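Local atomic coordinates of amidase, hydantoinase/carbamoylase family (Burkholderia ambifaria, PDB entry 5TP4), a protein that probably hydrolyses N-carbamoyl-L-amino acids at a site that binds two zinc ions. Residues B[18-23]-B[104-109]; B[25-30]-B[55-60]; B[115-120]-B[407-412]. One frame throughout, in Å; residues are numbered along the deposited sequence.

Contact 1: residues B[18-23]-B[104-109]. With EDO (1,2-ethanediol), chain V.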
ATOM      1  N   ALA B  18       7.968  26.099 -38.561  1.00 10.71           N
ATOM      2  CA  ALA B  18       6.510  26.174 -38.630  1.00 11.93           C
ATOM      3  C   ALA B  18       5.924  24.973 -39.368  1.00 12.42           C
ATOM      4  O   ALA B  18       4.843  24.474 -39.009  1.00 13.19           O
ATOM      5  CB  ALA B  18       6.102  27.481 -39.312  1.00 13.04           C
ATOM      6  N   ARG B  19       6.602  24.517 -40.429  1.00 10.35           N
ATOM      7  CA  ARG B  19       6.125  23.371 -41.184  1.00 14.12           C
ATOM      8  C   ARG B  19       6.142  22.122 -40.318  1.00 15.04           C
ATOM      9  O   ARG B  19       5.188  21.339 -40.323  1.00 11.05           O
ATOM     10  CB  ARG B  19       6.982  23.178 -42.449  1.00 11.00           C
ATOM     11  CG  ARG B  19       6.502  22.020 -43.369  1.00 12.80           C
ATOM     12  CD  ARG B  19       7.269  22.066 -44.687  1.00 12.63           C
ATOM     13  NE  ARG B  19       8.721  21.942 -44.464  1.00 12.77           N
ATOM     14  CZ  ARG B  19       9.644  22.253 -45.376  1.00 17.92           C
ATOM     15  NH1 ARG B  19       9.259  22.696 -46.577  1.00 15.89           N
ATOM     16  NH2 ARG B  19      10.944  22.114 -45.096  1.00 13.04           N
ATOM     17  N   LEU B  20       7.196  21.952 -39.523  1.00 11.53           N
ATOM     18  CA  LEU B  20       7.267  20.804 -38.617  1.00  9.96           C
ATOM     19  C   LEU B  20       6.178  20.894 -37.543  1.00 11.38           C
ATOM     20  O   LEU B  20       5.526  19.889 -37.228  1.00 11.90           O
ATOM     21  CB  LEU B  20       8.671  20.728 -37.996  1.00  7.98           C
ATOM     22  CG  LEU B  20       8.903  19.715 -36.859  1.00 10.01           C
ATOM     23  CD1 LEU B  20       8.463  18.298 -37.209  1.00 12.90           C
ATOM     24  CD2 LEU B  20      10.358  19.682 -36.461  1.00  8.18           C
ATOM     25  N   TRP B  21       5.946  22.094 -36.998  1.00 11.76           N
ATOM     26  CA  TRP B  21       4.915  22.258 -35.974  1.00  9.54           C
ATOM     27  C   TRP B  21       3.539  21.912 -36.527  1.00 12.51           C
ATOM     28  O   TRP B  21       2.747  21.245 -35.856  1.00 11.56           O
ATOM     29  CB  TRP B  21       4.955  23.691 -35.422  1.00 10.07           C
ATOM     30  CG  TRP B  21       4.002  23.944 -34.290  1.00 15.45           C
ATOM     31  CD1 TRP B  21       2.762  24.518 -34.363  1.00 15.19           C
ATOM     32  CD2 TRP B  21       4.227  23.642 -32.903  1.00 15.61           C
ATOM     33  NE1 TRP B  21       2.203  24.581 -33.109  1.00 15.75           N
ATOM     34  CE2 TRP B  21       3.078  24.040 -32.201  1.00 15.79           C
ATOM     35  CE3 TRP B  21       5.281  23.033 -32.200  1.00 15.54           C
ATOM     36  CZ2 TRP B  21       2.965  23.902 -30.813  1.00 19.73           C
ATOM     37  CZ3 TRP B  21       5.161  22.881 -30.822  1.00 13.91           C
ATOM     38  CH2 TRP B  21       4.010  23.315 -30.146  1.00 15.21           C
ATOM     39  N   ARG B  22       3.261  22.322 -37.768  1.00 12.81           N
ATOM     40  CA  ARG B  22       1.999  21.968 -38.415  1.00 11.25           C
ATOM     41  C   ARG B  22       1.881  20.464 -38.632  1.00 10.11           C
ATOM     42  O   ARG B  22       0.793  19.895 -38.478  1.00 13.32           O
ATOM     43  CB  ARG B  22       1.875  22.718 -39.745  1.00 17.11           C
ATOM     44  N   SER B  23       2.983  19.792 -38.986  1.00  9.47           N
ATOM     45  CA  SER B  23       2.883  18.343 -39.171  1.00 12.01           C
ATOM     46  C   SER B  23       2.574  17.650 -37.851  1.00 10.17           C
ATOM     47  O   SER B  23       1.819  16.671 -37.808  1.00  9.41           O
ATOM     48  CB  SER B  23       4.170  17.778 -39.794  1.00 11.02           C
ATOM     49  OG  SER B  23       5.256  17.765 -38.880  1.00 15.91           O
ATOM     50  N   GLY B 104       7.446  10.137 -29.029  1.00 11.94           N
ATOM     51  CA  GLY B 104       7.611   9.286 -30.213  1.00  9.49           C
ATOM     52  C   GLY B 104       7.410   9.988 -31.529  1.00 10.31           C
ATOM     53  O   GLY B 104       8.267   9.930 -32.416  1.00 12.66           O
ATOM     54  N   VAL B 105       6.278  10.665 -31.683  1.00  8.65           N
ATOM     55  CA  VAL B 105       5.951  11.275 -32.958  1.00  8.51           C
ATOM     56  C   VAL B 105       6.927  12.388 -33.297  1.00  9.34           C
ATOM     57  O   VAL B 105       7.243  12.592 -34.475  1.00 10.46           O
ATOM     58  CB  VAL B 105       4.498  11.776 -32.939  1.00 10.78           C
ATOM     59  CG1 VAL B 105       4.302  12.765 -31.787  1.00 10.46           C
ATOM     60  CG2 VAL B 105       4.107  12.392 -34.299  1.00 11.45           C
ATOM     61  N   TYR B 106       7.408  13.138 -32.287  1.00  9.13           N
ATOM     62  CA  TYR B 106       8.346  14.225 -32.573  1.00  7.48           C
ATOM     63  C   TYR B 106       9.549  13.722 -33.373  1.00  8.40           C
ATOM     64  O   TYR B 106       9.928  14.331 -34.374  1.00  8.49           O
ATOM     65  CB  TYR B 106       8.814  14.889 -31.274  1.00  9.04           C
ATOM     66  CG  TYR B 106      10.021  15.787 -31.486  1.00  9.06           C
ATOM     67  CD1 TYR B 106      10.011  16.784 -32.456  1.00 12.43           C
ATOM     68  CD2 TYR B 106      11.166  15.626 -30.718  1.00 10.76           C
ATOM     69  CE1 TYR B 106      11.138  17.596 -32.661  1.00 12.43           C
ATOM     70  CE2 TYR B 106      12.257  16.433 -30.897  1.00 10.10           C
ATOM     71  CZ  TYR B 106      12.246  17.407 -31.875  1.00 15.96           C
ATOM     72  OH  TYR B 106      13.364  18.198 -32.029  1.00 17.98           O
ATOM     73  N   GLY B 107      10.139  12.592 -32.975  1.00  8.54           N
ATOM     74  CA  GLY B 107      11.341  12.137 -33.664  1.00  9.13           C
ATOM     75  C   GLY B 107      11.092  11.620 -35.074  1.00  8.66           C
ATOM     76  O   GLY B 107      11.947  11.765 -35.959  1.00  7.03           O
ATOM     77  N   VAL B 108       9.927  11.011 -35.305  1.00  9.17           N
ATOM     78  CA  VAL B 108       9.555  10.577 -36.647  1.00  9.07           C
ATOM     79  C   VAL B 108       9.345  11.785 -37.554  1.00  8.92           C
ATOM     80  O   VAL B 108       9.877  11.848 -38.667  1.00  8.51           O
ATOM     81  CB  VAL B 108       8.295   9.696 -36.579  1.00 10.02           C
ATOM     82  CG1 VAL B 108       7.775   9.332 -37.990  1.00 12.35           C
ATOM     83  CG2 VAL B 108       8.574   8.438 -35.731  1.00 10.62           C
ATOM     84  N   LEU B 109       8.586  12.769 -37.087  1.00  7.92           N
ATOM     85  CA  LEU B 109       8.315  13.917 -37.938  1.00  6.84           C
ATOM     86  C   LEU B 109       9.482  14.868 -38.025  1.00  8.18           C
ATOM     87  O   LEU B 109       9.590  15.602 -39.012  1.00 12.33           O
ATOM     88  CB  LEU B 109       7.060  14.650 -37.457  1.00  9.07           C
ATOM     89  CG  LEU B 109       5.788  13.773 -37.495  1.00 10.39           C
ATOM     90  CD1 LEU B 109       4.571  14.634 -37.058  1.00 10.49           C
ATOM     91  CD2 LEU B 109       5.533  13.132 -38.876  1.00 10.94           C
TER
HETATM   92  C1  EDO V 507       1.464  19.390 -31.338  1.00 33.31           C
HETATM   93  O1  EDO V 507       0.454  19.930 -30.476  1.00 37.11           O
HETATM   94  C2  EDO V 507       2.324  20.520 -31.905  1.00 35.91           C
HETATM   95  O2  EDO V 507       1.620  21.185 -32.961  1.00 32.87           O
HETATM   96  O   HOH W   1       7.491  16.757 -40.403  1.00 10.54           O

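Contact 2: residues B[25-30]-B[55-60]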
ATOM      1  N   ALA B  25       0.853  19.067 -35.382  1.00  9.81           N
ATOM      2  CA  ALA B  25      -0.544  19.349 -35.100  1.00 13.47           C
ATOM      3  C   ALA B  25      -1.450  18.434 -35.907  1.00 13.69           C
ATOM      4  O   ALA B  25      -2.452  17.927 -35.389  1.00 14.81           O
ATOM      5  CB  ALA B  25      -0.853  20.811 -35.408  1.00 14.78           C
ATOM      6  N   ASP B  26      -1.117  18.223 -37.188  1.00 13.30           N
ATOM      7  CA  ASP B  26      -1.928  17.369 -38.044  1.00 12.90           C
ATOM      8  C   ASP B  26      -1.890  15.920 -37.580  1.00 10.42           C
ATOM      9  O   ASP B  26      -2.934  15.252 -37.556  1.00 11.84           O
ATOM     10  CB  ASP B  26      -1.459  17.463 -39.503  1.00 11.99           C
ATOM     11  CG  ASP B  26      -1.866  18.780 -40.174  1.00 18.42           C
ATOM     12  OD1 ASP B  26      -2.839  19.429 -39.737  1.00 25.67           O
ATOM     13  OD2 ASP B  26      -1.216  19.150 -41.168  1.00 22.93           O
ATOM     14  N   MET B  27      -0.708  15.422 -37.186  1.00  9.80           N
ATOM     15  CA  MET B  27      -0.624  14.029 -36.753  1.00 11.27           C
ATOM     16  C   MET B  27      -1.346  13.841 -35.425  1.00 12.64           C
ATOM     17  O   MET B  27      -2.004  12.816 -35.207  1.00 13.14           O
ATOM     18  CB  MET B  27       0.837  13.583 -36.657  1.00 11.68           C
ATOM     19  CG  MET B  27       1.033  12.112 -36.289  1.00 10.77           C
ATOM     20  SD  MET B  27       0.321  10.943 -37.480  1.00 11.94           S
ATOM     21  CE  MET B  27       1.533  11.047 -38.826  1.00 11.61           C
ATOM     22  N   ALA B  28      -1.296  14.846 -34.549  1.00 10.26           N
ATOM     23  CA  ALA B  28      -1.995  14.728 -33.278  1.00 10.65           C
ATOM     24  C   ALA B  28      -3.510  14.664 -33.430  1.00 14.45           C
ATOM     25  O   ALA B  28      -4.197  14.270 -32.479  1.00 13.71           O
ATOM     26  CB  ALA B  28      -1.597  15.881 -32.365  1.00 13.68           C
ATOM     27  N   ARG B  29      -4.063  15.038 -34.596  1.00 11.72           N
ATOM     28  CA  ARG B  29      -5.495  14.844 -34.807  1.00 12.62           C
ATOM     29  C   ARG B  29      -5.869  13.377 -34.882  1.00 12.72           C
ATOM     30  O   ARG B  29      -7.022  13.026 -34.614  1.00 17.71           O
ATOM     31  CB  ARG B  29      -5.966  15.491 -36.112  1.00 12.97           C
ATOM     32  CG  ARG B  29      -5.645  16.950 -36.319  1.00 15.27           C
ATOM     33  CD  ARG B  29      -6.238  17.820 -35.296  1.00 19.24           C
ATOM     34  NE  ARG B  29      -6.176  19.201 -35.767  1.00 26.52           N
ATOM     35  CZ  ARG B  29      -6.741  20.221 -35.132  1.00 28.56           C
ATOM     36  NH1 ARG B  29      -7.406  20.001 -34.001  1.00 24.14           N
ATOM     37  NH2 ARG B  29      -6.642  21.451 -35.631  1.00 28.49           N
ATOM     38  N   ILE B  30      -4.935  12.531 -35.311  1.00 12.96           N
ATOM     39  CA  ILE B  30      -5.223  11.134 -35.642  1.00 14.60           C
ATOM     40  C   ILE B  30      -5.218  10.370 -34.325  1.00 16.09           C
ATOM     41  O   ILE B  30      -4.165  10.180 -33.724  1.00 14.10           O
ATOM     42  CB  ILE B  30      -4.189  10.557 -36.621  1.00 11.35           C
ATOM     43  CG1 ILE B  30      -4.039  11.475 -37.842  1.00 12.71           C
ATOM     44  CG2 ILE B  30      -4.578   9.119 -37.067  1.00 13.40           C
ATOM     45  CD1 ILE B  30      -5.332  11.688 -38.588  1.00 16.57           C
ATOM     46  N   ALA B  55       3.316   7.945 -44.161  1.00 12.19           N
ATOM     47  CA  ALA B  55       3.863   7.377 -45.395  1.00 11.60           C
ATOM     48  C   ALA B  55       3.535   8.270 -46.568  1.00 15.28           C
ATOM     49  O   ALA B  55       4.366   8.491 -47.454  1.00 11.47           O
ATOM     50  CB  ALA B  55       3.307   5.961 -45.661  1.00  9.08           C
ATOM     51  N   GLN B  56       2.322   8.809 -46.577  1.00 11.40           N
ATOM     52  CA  GLN B  56       1.916   9.687 -47.663  1.00 16.17           C
ATOM     53  C   GLN B  56       2.814  10.914 -47.728  1.00 14.98           C
ATOM     54  O   GLN B  56       3.294  11.300 -48.802  1.00 12.62           O
ATOM     55  CB  GLN B  56       0.458  10.097 -47.469  1.00 16.67           C
ATOM     56  CG  GLN B  56       0.031  11.162 -48.453  1.00 21.92           C
ATOM     57  CD  GLN B  56      -0.099  10.609 -49.856  1.00 34.39           C
ATOM     58  OE1 GLN B  56      -0.735   9.569 -50.072  1.00 35.10           O
ATOM     59  NE2 GLN B  56       0.508  11.296 -50.822  1.00 39.76           N
ATOM     60  N   TRP B  57       3.049  11.547 -46.576  1.00 10.47           N
ATOM     61  CA  TRP B  57       3.954  12.690 -46.523  1.00 10.16           C
ATOM     62  C   TRP B  57       5.336  12.323 -47.047  1.00 14.34           C
ATOM     63  O   TRP B  57       5.952  13.096 -47.792  1.00 11.87           O
ATOM     64  CB  TRP B  57       4.068  13.188 -45.086  1.00 12.35           C
ATOM     65  CG  TRP B  57       2.834  13.881 -44.620  1.00 13.88           C
ATOM     66  CD1 TRP B  57       1.844  14.365 -45.381  1.00 14.99           C
ATOM     67  CD2 TRP B  57       2.510  14.197 -43.258  1.00 12.10           C
ATOM     68  NE1 TRP B  57       0.877  14.973 -44.581  1.00 14.31           N
ATOM     69  CE2 TRP B  57       1.275  14.872 -43.270  1.00 13.23           C
ATOM     70  CE3 TRP B  57       3.138  13.951 -42.031  1.00 11.06           C
ATOM     71  CZ2 TRP B  57       0.661  15.320 -42.097  1.00 15.14           C
ATOM     72  CZ3 TRP B  57       2.534  14.402 -40.869  1.00 13.71           C
ATOM     73  CH2 TRP B  57       1.297  15.074 -40.918  1.00  8.95           C
ATOM     74  N   CYS B  58       5.836  11.145 -46.668  1.00 12.27           N
ATOM     75  CA  CYS B  58       7.163  10.735 -47.124  1.00 12.29           C
ATOM     76  C   CYS B  58       7.209  10.579 -48.631  1.00  8.81           C
ATOM     77  O   CYS B  58       8.170  11.019 -49.279  1.00 10.40           O
ATOM     78  CB  CYS B  58       7.573   9.424 -46.466  1.00 10.20           C
ATOM     79  SG  CYS B  58       7.962   9.609 -44.717  1.00 11.60           S
ATOM     80  N   ARG B  59       6.181   9.943 -49.210  1.00 12.43           N
ATOM     81  CA  ARG B  59       6.150   9.782 -50.656  1.00 11.14           C
ATOM     82  C   ARG B  59       6.024  11.126 -51.355  1.00 11.64           C
ATOM     83  O   ARG B  59       6.625  11.329 -52.415  1.00 13.20           O
ATOM     84  CB  ARG B  59       5.007   8.849 -51.055  1.00 13.31           C
ATOM     85  CG  ARG B  59       5.193   7.424 -50.544  1.00 10.31           C
ATOM     86  CD  ARG B  59       4.162   6.487 -51.220  1.00 20.12           C
ATOM     87  NE  ARG B  59       4.013   5.244 -50.460  1.00 27.51           N
ATOM     88  CZ  ARG B  59       3.075   5.062 -49.536  1.00 26.53           C
ATOM     89  NH1 ARG B  59       2.197   6.028 -49.302  1.00 21.30           N
ATOM     90  NH2 ARG B  59       3.006   3.920 -48.867  1.00 25.36           N
ATOM     91  N   ASP B  60       5.261  12.056 -50.771  1.00 10.73           N
ATOM     92  CA  ASP B  60       5.172  13.406 -51.323  1.00 13.82           C
ATOM     93  C   ASP B  60       6.509  14.130 -51.254  1.00 11.56           C
ATOM     94  O   ASP B  60       6.738  15.054 -52.035  1.00 17.52           O
ATOM     95  CB  ASP B  60       4.119  14.243 -50.576  1.00 16.71           C
ATOM     96  CG  ASP B  60       2.684  13.742 -50.790  1.00 25.41           C
ATOM     97  OD1 ASP B  60       2.414  13.067 -51.817  1.00 26.70           O
ATOM     98  OD2 ASP B  60       1.832  14.040 -49.917  1.00 29.66           O
TER

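Contact 3: residues B[115-120]-B[407-412]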
ATOM      1  N   VAL B 115      14.192  15.633 -44.181  1.00 10.61           N
ATOM      2  CA  VAL B 115      14.145  15.341 -45.608  1.00 10.24           C
ATOM      3  C   VAL B 115      13.537  16.508 -46.383  1.00 10.84           C
ATOM      4  O   VAL B 115      14.053  16.896 -47.437  1.00 14.74           O
ATOM      5  CB  VAL B 115      13.388  14.036 -45.850  1.00  9.78           C
ATOM      6  CG1 VAL B 115      13.075  13.851 -47.373  1.00 10.62           C
ATOM      7  CG2 VAL B 115      14.246  12.857 -45.328  1.00 10.57           C
ATOM      8  N   ARG B 116      12.454  17.096 -45.874  1.00  9.92           N
ATOM      9  CA  ARG B 116      11.829  18.206 -46.591  1.00 10.02           C
ATOM     10  C   ARG B 116      12.791  19.375 -46.715  1.00 10.31           C
ATOM     11  O   ARG B 116      12.835  20.054 -47.750  1.00 10.88           O
ATOM     12  CB  ARG B 116      10.559  18.665 -45.875  1.00 11.54           C
ATOM     13  CG  ARG B 116       9.417  17.662 -45.964  1.00 10.12           C
ATOM     14  CD  ARG B 116       8.252  18.098 -45.047  1.00 11.72           C
ATOM     15  NE  ARG B 116       7.024  17.382 -45.391  1.00 10.46           N
ATOM     16  CZ  ARG B 116       5.865  17.582 -44.772  1.00 15.56           C
ATOM     17  NH1 ARG B 116       5.805  18.438 -43.749  1.00 15.45           N
ATOM     18  NH2 ARG B 116       4.770  16.937 -45.177  1.00 18.85           N
ATOM     19  N   THR B 117      13.590  19.598 -45.675  1.00 10.37           N
ATOM     20  CA  THR B 117      14.615  20.637 -45.727  1.00 10.40           C
ATOM     21  C   THR B 117      15.713  20.300 -46.738  1.00 10.33           C
ATOM     22  O   THR B 117      16.110  21.163 -47.536  1.00 12.29           O
ATOM     23  CB  THR B 117      15.159  20.868 -44.308  1.00 11.84           C
ATOM     24  OG1 THR B 117      14.181  21.647 -43.581  1.00 10.80           O
ATOM     25  CG2 THR B 117      16.497  21.604 -44.327  1.00 13.68           C
ATOM     26  N   LEU B 118      16.183  19.054 -46.765  1.00 10.60           N
ATOM     27  CA  LEU B 118      17.170  18.674 -47.774  1.00  9.60           C
ATOM     28  C   LEU B 118      16.616  18.833 -49.184  1.00 11.59           C
ATOM     29  O   LEU B 118      17.336  19.262 -50.088  1.00 15.24           O
ATOM     30  CB  LEU B 118      17.632  17.235 -47.546  1.00 11.28           C
ATOM     31  CG  LEU B 118      18.357  17.012 -46.217  1.00 14.80           C
ATOM     32  CD1 LEU B 118      18.801  15.580 -46.115  1.00 13.51           C
ATOM     33  CD2 LEU B 118      19.573  17.982 -46.036  1.00 15.10           C
ATOM     34  N   ASN B 119      15.336  18.496 -49.384  1.00 12.64           N
ATOM     35  CA  ASN B 119      14.692  18.697 -50.680  1.00 11.67           C
ATOM     36  C   ASN B 119      14.665  20.170 -51.054  1.00 11.05           C
ATOM     37  O   ASN B 119      15.001  20.539 -52.188  1.00 11.80           O
ATOM     38  CB  ASN B 119      13.266  18.139 -50.679  1.00 15.06           C
ATOM     39  CG  ASN B 119      13.217  16.638 -50.646  1.00 16.98           C
ATOM     40  OD1 ASN B 119      14.234  15.955 -50.833  1.00 14.92           O
ATOM     41  ND2 ASN B 119      12.021  16.098 -50.386  1.00 12.82           N
ATOM     42  N   ASP B 120      14.269  21.032 -50.107  1.00 13.27           N
ATOM     43  CA  ASP B 120      14.213  22.466 -50.375  1.00 16.82           C
ATOM     44  C   ASP B 120      15.587  23.021 -50.734  1.00 18.85           C
ATOM     45  O   ASP B 120      15.697  23.915 -51.581  1.00 17.55           O
ATOM     46  CB  ASP B 120      13.676  23.213 -49.152  1.00 15.97           C
ATOM     47  CG  ASP B 120      12.204  22.937 -48.897  1.00 22.35           C
ATOM     48  OD1 ASP B 120      11.541  22.392 -49.789  1.00 20.55           O
ATOM     49  OD2 ASP B 120      11.729  23.277 -47.796  1.00 22.09           O
ATOM     50  N   VAL B 407      19.516  20.651 -34.763  1.00 10.60           N
ATOM     51  CA  VAL B 407      20.653  19.853 -34.304  1.00  9.08           C
ATOM     52  C   VAL B 407      20.621  18.476 -34.949  1.00  8.46           C
ATOM     53  O   VAL B 407      21.648  17.975 -35.434  1.00  8.35           O
ATOM     54  CB  VAL B 407      20.655  19.756 -32.767  1.00  8.38           C
ATOM     55  CG1 VAL B 407      21.643  18.670 -32.303  1.00  8.66           C
ATOM     56  CG2 VAL B 407      21.043  21.120 -32.164  1.00  8.20           C
ATOM     57  N   LEU B 408      19.444  17.842 -34.976  1.00  9.15           N
ATOM     58  CA  LEU B 408      19.315  16.536 -35.621  1.00  5.81           C
ATOM     59  C   LEU B 408      19.755  16.609 -37.070  1.00 11.73           C
ATOM     60  O   LEU B 408      20.518  15.765 -37.553  1.00 10.44           O
ATOM     61  CB  LEU B 408      17.869  16.054 -35.538  1.00  7.54           C
ATOM     62  CG  LEU B 408      17.570  14.697 -36.225  1.00  8.82           C
ATOM     63  CD1 LEU B 408      18.311  13.580 -35.435  1.00 10.04           C
ATOM     64  CD2 LEU B 408      16.071  14.448 -36.268  1.00  8.27           C
ATOM     65  N   LEU B 409      19.282  17.631 -37.779  1.00 10.15           N
ATOM     66  CA  LEU B 409      19.602  17.778 -39.192  1.00 10.21           C
ATOM     67  C   LEU B 409      21.098  17.844 -39.405  1.00  9.72           C
ATOM     68  O   LEU B 409      21.636  17.227 -40.333  1.00 11.15           O
ATOM     69  CB  LEU B 409      18.951  19.061 -39.723  1.00 12.55           C
ATOM     70  CG  LEU B 409      19.435  19.610 -41.061  1.00 13.95           C
ATOM     71  CD1 LEU B 409      18.993  18.687 -42.224  1.00  8.74           C
ATOM     72  CD2 LEU B 409      18.851  21.026 -41.252  1.00 13.24           C
ATOM     73  N   ASN B 410      21.785  18.652 -38.598  1.00  9.45           N
ATOM     74  CA  ASN B 410      23.184  18.891 -38.899  1.00  8.84           C
ATOM     75  C   ASN B 410      24.066  17.762 -38.392  1.00 10.67           C
ATOM     76  O   ASN B 410      25.121  17.505 -38.983  1.00 10.62           O
ATOM     77  CB  ASN B 410      23.618  20.246 -38.343  1.00  9.54           C
ATOM     78  CG  ASN B 410      23.217  21.375 -39.259  1.00 11.86           C
ATOM     79  OD1 ASN B 410      23.962  21.717 -40.171  1.00 13.84           O
ATOM     80  ND2 ASN B 410      21.990  21.923 -39.070  1.00 11.98           N
ATOM     81  N   ALA B 411      23.658  17.075 -37.333  1.00  8.54           N
ATOM     82  CA  ALA B 411      24.395  15.867 -36.952  1.00  8.16           C
ATOM     83  C   ALA B 411      24.228  14.774 -38.004  1.00  9.61           C
ATOM     84  O   ALA B 411      25.207  14.103 -38.372  1.00 11.01           O
ATOM     85  CB  ALA B 411      23.942  15.353 -35.589  1.00  9.32           C
ATOM     86  N   VAL B 412      23.001  14.592 -38.521  1.00 10.12           N
ATOM     87  CA  VAL B 412      22.782  13.577 -39.549  1.00  9.71           C
ATOM     88  C   VAL B 412      23.562  13.912 -40.814  1.00 11.50           C
ATOM     89  O   VAL B 412      24.167  13.025 -41.432  1.00 13.58           O
ATOM     90  CB  VAL B 412      21.274  13.410 -39.830  1.00  9.36           C
ATOM     91  CG1 VAL B 412      21.010  12.681 -41.195  1.00 12.23           C
ATOM     92  CG2 VAL B 412      20.578  12.698 -38.638  1.00 10.44           C
TER

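Contact 1: residues B[18-23]-B[104-109]
Leu20 and Leu109 carry the apolar part of this contact. CD1 of Leu20 lies 3.9 Å from CB of Leu109 and also packs on the backbone carbonyl of that residue. Leu20 sends its CG anti to the backbone N (chi1 171°), and this carries its two methyls up to Leu109 and Tyr106. Its other methyl, CD2, comes near the plane of the Tyr106 ring, at the edge, 4.4 Å from CE1. The Leu109 methyl CD1 reaches the other way and rests 3.5 Å from O of Ser23.

The polar part is centred on the Ser23 hydroxyl. OG donates to O of Leu20 one turn earlier in its own helix, at 2.7 Å. A water donates to Ser23 OG at 2.9 Å and to Leu109 O at 2.8 Å. This bridge joins the two helices and gives buried polar atoms a partner.

A 1,2-ethanediol, probably from the crystallisation liquor, lies beside the contact. Its O2 donates to Trp21 O and sits 3.3 Å above the plane of the Trp21 ring, over its centre.

Tyr106 OH is hydrogen-bonded to Val401 and Thr405 of helix 398-416. The Tyr106 side chain lies about 5 Å from that of zinc-bound His198. The two short helical segments run at 131° to each other. Helix 17-28 packs here on the helix that follows Asp103, a predicted zinc ligand, within the catalytic domain of an M20-type metallohydrolase.

Contact 2: residues B[25-30]-B[55-60]
The six-membered ring of Trp57 is the meeting point of this contact. Two residues of 25-30 touch it, and each does so in its own way. Trp57 has its CG anti to the carbonyl carbon, and the indole reaches across to the neighbouring helix.

The inner, buried part is made by Met27. Its methyl CE lies 4.1 Å from CZ3 of Trp57, and the two side chains cross obliquely. The Met27 chain leaves anti to the backbone N, then bends at chi2 (61°) and again at chi3 (75°). These bends bring CE round to the indole. Met27 also packs on Leu53 and Phe54 of helix 45-60.

The outer part faces solvent: Asp26 is exposed and meets the ring through CB, 3.9 Å from Trp57 CH2, in the plane of the indole at its edge. On the exposed surface of 55-60, Gln56 NE2 donates to Asp60 OD2 at 3.2 Å in a nearly straight bond (171°). Asp60 OD2 receives it on the syn side, with the donor tilted well out of the carboxylate plane. A weak second bond goes to Asp60 OD1.

Trp57 also forms a cation-pi pair with Arg116 and packs on Leu109 and Leu112 of helix 105-121. Met27 touches Val105 and Leu109 of that helix. On helix 45-60, Ala55, Cys58 and Arg59 pack against Val65 of strand 64-67.

Contact 3: residues B[115-120]-B[407-412]
Leu409 has the most surface buried by this contact, and both of its methyls are used. CD2 lies 3.9 Å from CG2 of Thr117. CD1 lies 3.9 Å from CD2 of Leu118. The CG of Leu409 is anti to its backbone N (chi1 164°), which extends the branch toward helix 105-121. The forked end then meets two consecutive residues of that helix, one with each prong.

Thr117 is next in buried surface. Its CG2 stands anti to the backbone N and is the atom that touches Leu409. The two side chains pass at a slant. The hydroxyl is turned elsewhere, with OG1 anti to the carbonyl carbon (chi1 -77°). It is hydrogen-bonded to Glu113 OE2, one turn earlier in the same helix. The residue is thus divided: its methyl serves the apolar contact, while its oxygen is satisfied within its own helix.

Leu118 buries slightly less. It leaves the helix to one side, and its CD2 methyl still reaches Leu409. The two leucine side chains run past each other in opposite directions and meet methyl to methyl. Leu118 also packs on Leu129 of strand 129-133 and on Ile123.

All three touching residues are buried, and the touches are purely apolar. The backbones stay well apart: the nearest CA atoms, those of Thr117 and Leu409, are 8.7 Å from each other. Only side-chain ends bridge the gap. Helix 398-416 is also covered by helix 340-353, where Val407 meets Val346 and Ala349. Leu408, Ala411 and Val412 pack on Phe195 of strand 193-199. Val115 of helix 105-121 rests on Ile131 of strand 129-133, so both helices lie against strands of the main sheet.

In the fold
Helix 105-121 ties the set together. It takes part directly in contacts 1 and 3, and its Leu109 packs on Met27 and Trp57 of contact 2. Helix 17-28 is shared by contacts 1 and 2. Contacts 1 and 3 are buried, while contact 2 is partly open at the surface. Their chemistry differs accordingly. Contact 3 is aliphatic throughout, contact 1 adds a bridging water, and contact 2 centres on the indole of Trp57. A salt bridge from Arg19 NH1 to Asp120 OD2, 2.8 Å, joins contact 1 to contact 3, and Arg116 of contact 3 makes a cation-pi pair with Trp57 of contact 2. Contact 1 lies nearest the zinc site, and contact 3 lies away from it.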